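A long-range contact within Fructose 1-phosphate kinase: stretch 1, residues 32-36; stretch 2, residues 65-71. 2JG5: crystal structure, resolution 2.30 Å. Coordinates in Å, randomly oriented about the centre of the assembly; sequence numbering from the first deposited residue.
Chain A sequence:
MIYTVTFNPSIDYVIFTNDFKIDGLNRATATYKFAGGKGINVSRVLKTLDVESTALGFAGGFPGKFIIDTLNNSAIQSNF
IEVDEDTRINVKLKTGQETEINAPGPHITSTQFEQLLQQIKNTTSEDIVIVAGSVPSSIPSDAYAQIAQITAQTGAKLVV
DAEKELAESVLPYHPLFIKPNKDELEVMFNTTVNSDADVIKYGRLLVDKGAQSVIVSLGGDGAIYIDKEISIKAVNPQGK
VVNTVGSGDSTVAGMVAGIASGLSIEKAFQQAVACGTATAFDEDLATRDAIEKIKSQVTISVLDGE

Stretch 1 (32-36) YKFAG
Stretch 2 (65-71) KFIIDTL

A helix crosses a strand almost at a right angle here, and no hydrogen bond joins the two: the axes of strand 32-36 and helix 65-71 approach to 8.1 Å with 86° between their N-to-C directions (signed crossing angle -86°), and the contact rests on van der Waals packing that buries 252 Å² over both sides. The strand begins earlier in the chain; the helix is a segment of a longer one. Strand phi/psi values run -155/172 at Tyr32, -138/142 at Lys33, -144/167 at Phe34, -78/114 at Ala35 and -110/173 at Gly36. The helix keeps phi between -53° and -65° and psi between -40° and -49°, closed by backbone hydrogen bonds from Asp69 N to Lys65 O (2.8 Å), Thr70 N to Phe66 O (2.8 Å) and Leu71 N to Ile67 O (2.9 Å). The nearest CA atoms across the contact are those of Ala35 and Ile67, 5.4 Å apart, which sets the register.

Strand alternation sends the CA-to-CB bonds of Lys33 and Ala35 toward the helix and that of Phe34 away (chi1 54°, p; chi2 89°). From the helix, Phe66 and Thr70, one turn apart, point toward the strand. Phe66 (chi1 173°, t; chi2 89°) reaches toward the strand with the tip of its ring: Phe66 CZ lies 3.7 Å from Lys33 CB, and Phe66 CE2 lies 4.0 Å from Phe34 C and 4.1 Å from Ala35 N. These two backbone atoms sit at the ring edge, near its plane, so Phe34 contributes through its main chain while its own ring is turned off. Lys33 (m, t, t, p) offers its aliphatic base to Phe66, but its end leads away and NZ is hydrogen-bonded elsewhere in the structure.

Ala35 has the largest covered area, 72 Å². Its methyl points toward the helix and packs against it: Ala35 CB meets Thr70 CG2 at 3.9 Å and Ile67 CG2 at 4.3 Å, the latter an apolar side-chain pair. Ile67 (m, t) leaves the helix sideways, though its end comes nearer the strand. Thr70 (chi1 -70°, m) directs OG1 back to Phe66 O as a 2.8 Å hydrogen bond; the hydroxyl is thus satisfied within the helix, and the methyl CG2 is left to pack on Ala35 CB. Gly36 has no side chain, and an ideal CB there would point away from the helix. Ile68 (m, t) also points away, while Lys65 and Asp69 remain exposed and out of reach.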

# COMPACT_ATOMS: atom_id res chain seq x y z
N TYR A 32 3.57 8.54 4.92
CA TYR A 32 4.45 7.69 5.68
C TYR A 32 3.67 6.47 6.12
O TYR A 32 2.46 6.40 5.94
CB TYR A 32 5.13 8.43 6.83
CG TYR A 32 4.22 8.91 7.92
CD1 TYR A 32 3.96 10.27 8.10
CD2 TYR A 32 3.61 8.00 8.79
CE1 TYR A 32 3.12 10.71 9.14
CE2 TYR A 32 2.76 8.42 9.81
CZ TYR A 32 2.52 9.77 9.98
OH TYR A 32 1.67 10.17 11.00
N LYS A 33 4.39 5.51 6.69
CA LYS A 33 3.83 4.20 6.99
C LYS A 33 4.30 3.76 8.34
O LYS A 33 5.45 3.98 8.70
CB LYS A 33 4.33 3.17 5.98
CG LYS A 33 3.83 3.35 4.58
CD LYS A 33 4.30 2.18 3.72
CE LYS A 33 4.16 2.50 2.28
NZ LYS A 33 5.14 3.55 1.89
N PHE A 34 3.42 3.10 9.09
CA PHE A 34 3.86 2.36 10.27
C PHE A 34 3.10 1.05 10.51
O PHE A 34 2.08 0.79 9.88
CB PHE A 34 3.87 3.26 11.51
CG PHE A 34 2.57 3.96 11.79
CD1 PHE A 34 1.58 3.34 12.57
CD2 PHE A 34 2.34 5.25 11.33
CE1 PHE A 34 0.37 4.00 12.88
CE2 PHE A 34 1.15 5.92 11.62
CZ PHE A 34 0.15 5.29 12.39
N ALA A 35 3.63 0.22 11.40
CA ALA A 35 2.95 -0.99 11.80
C ALA A 35 1.85 -0.64 12.79
O ALA A 35 2.12 -0.18 13.90
CB ALA A 35 3.94 -1.97 12.41
N GLY A 36 0.60 -0.85 12.37
CA GLY A 36 -0.55 -0.65 13.26
C GLY A 36 -1.25 -1.92 13.67
O GLY A 36 -0.96 -3.01 13.17
N LYS A 65 5.98 -8.86 5.80
CA LYS A 65 7.39 -8.61 6.00
C LYS A 65 7.65 -7.20 6.54
O LYS A 65 8.45 -7.03 7.46
CB LYS A 65 8.15 -8.80 4.67
CG LYS A 65 7.95 -10.17 4.00
CD LYS A 65 8.64 -11.30 4.77
CE LYS A 65 8.79 -12.57 3.92
NZ LYS A 65 9.99 -13.38 4.32
N PHE A 66 6.98 -6.20 5.98
CA PHE A 66 7.14 -4.82 6.44
C PHE A 66 6.92 -4.67 7.95
O PHE A 66 7.67 -3.97 8.63
CB PHE A 66 6.18 -3.88 5.69
CG PHE A 66 6.16 -2.47 6.24
CD1 PHE A 66 7.04 -1.52 5.76
CD2 PHE A 66 5.25 -2.11 7.24
CE1 PHE A 66 7.03 -0.22 6.26
CE2 PHE A 66 5.23 -0.80 7.74
CZ PHE A 66 6.12 0.14 7.25
N ILE A 67 5.86 -5.32 8.44
CA ILE A 67 5.54 -5.30 9.85
C ILE A 67 6.63 -5.97 10.70
O ILE A 67 7.00 -5.46 11.77
CB ILE A 67 4.16 -5.94 10.10
CG1 ILE A 67 3.07 -5.04 9.51
CG2 ILE A 67 3.94 -6.18 11.60
CD1 ILE A 67 1.66 -5.47 9.85
N ILE A 68 7.14 -7.10 10.22
CA ILE A 68 8.22 -7.78 10.92
C ILE A 68 9.49 -6.92 10.94
O ILE A 68 10.09 -6.72 12.01
CB ILE A 68 8.49 -9.19 10.35
CG1 ILE A 68 7.18 -9.98 10.23
CG2 ILE A 68 9.48 -9.93 11.23
CD1 ILE A 68 7.27 -11.27 9.42
N ASP A 69 9.88 -6.38 9.78
CA ASP A 69 11.08 -5.53 9.71
C ASP A 69 10.94 -4.24 10.53
O ASP A 69 11.89 -3.82 11.19
CB ASP A 69 11.44 -5.20 8.25
CG ASP A 69 11.87 -6.44 7.46
OD1 ASP A 69 11.70 -7.57 7.96
OD2 ASP A 69 12.39 -6.28 6.34
N THR A 70 9.75 -3.64 10.49
CA THR A 70 9.44 -2.45 11.29
C THR A 70 9.57 -2.74 12.78
O THR A 70 10.23 -1.99 13.50
CB THR A 70 8.03 -1.90 10.95
OG1 THR A 70 8.05 -1.33 9.63
CG2 THR A 70 7.60 -0.81 11.93
N LEU A 71 8.96 -3.84 13.23
CA LEU A 71 9.12 -4.27 14.62
C LEU A 71 10.58 -4.57 14.96
O LEU A 71 11.08 -4.13 16.00
CB LEU A 71 8.22 -5.46 14.96
CG LEU A 71 6.71 -5.18 15.03
CD1 LEU A 71 5.95 -6.44 15.44
CD2 LEU A 71 6.38 -4.01 15.98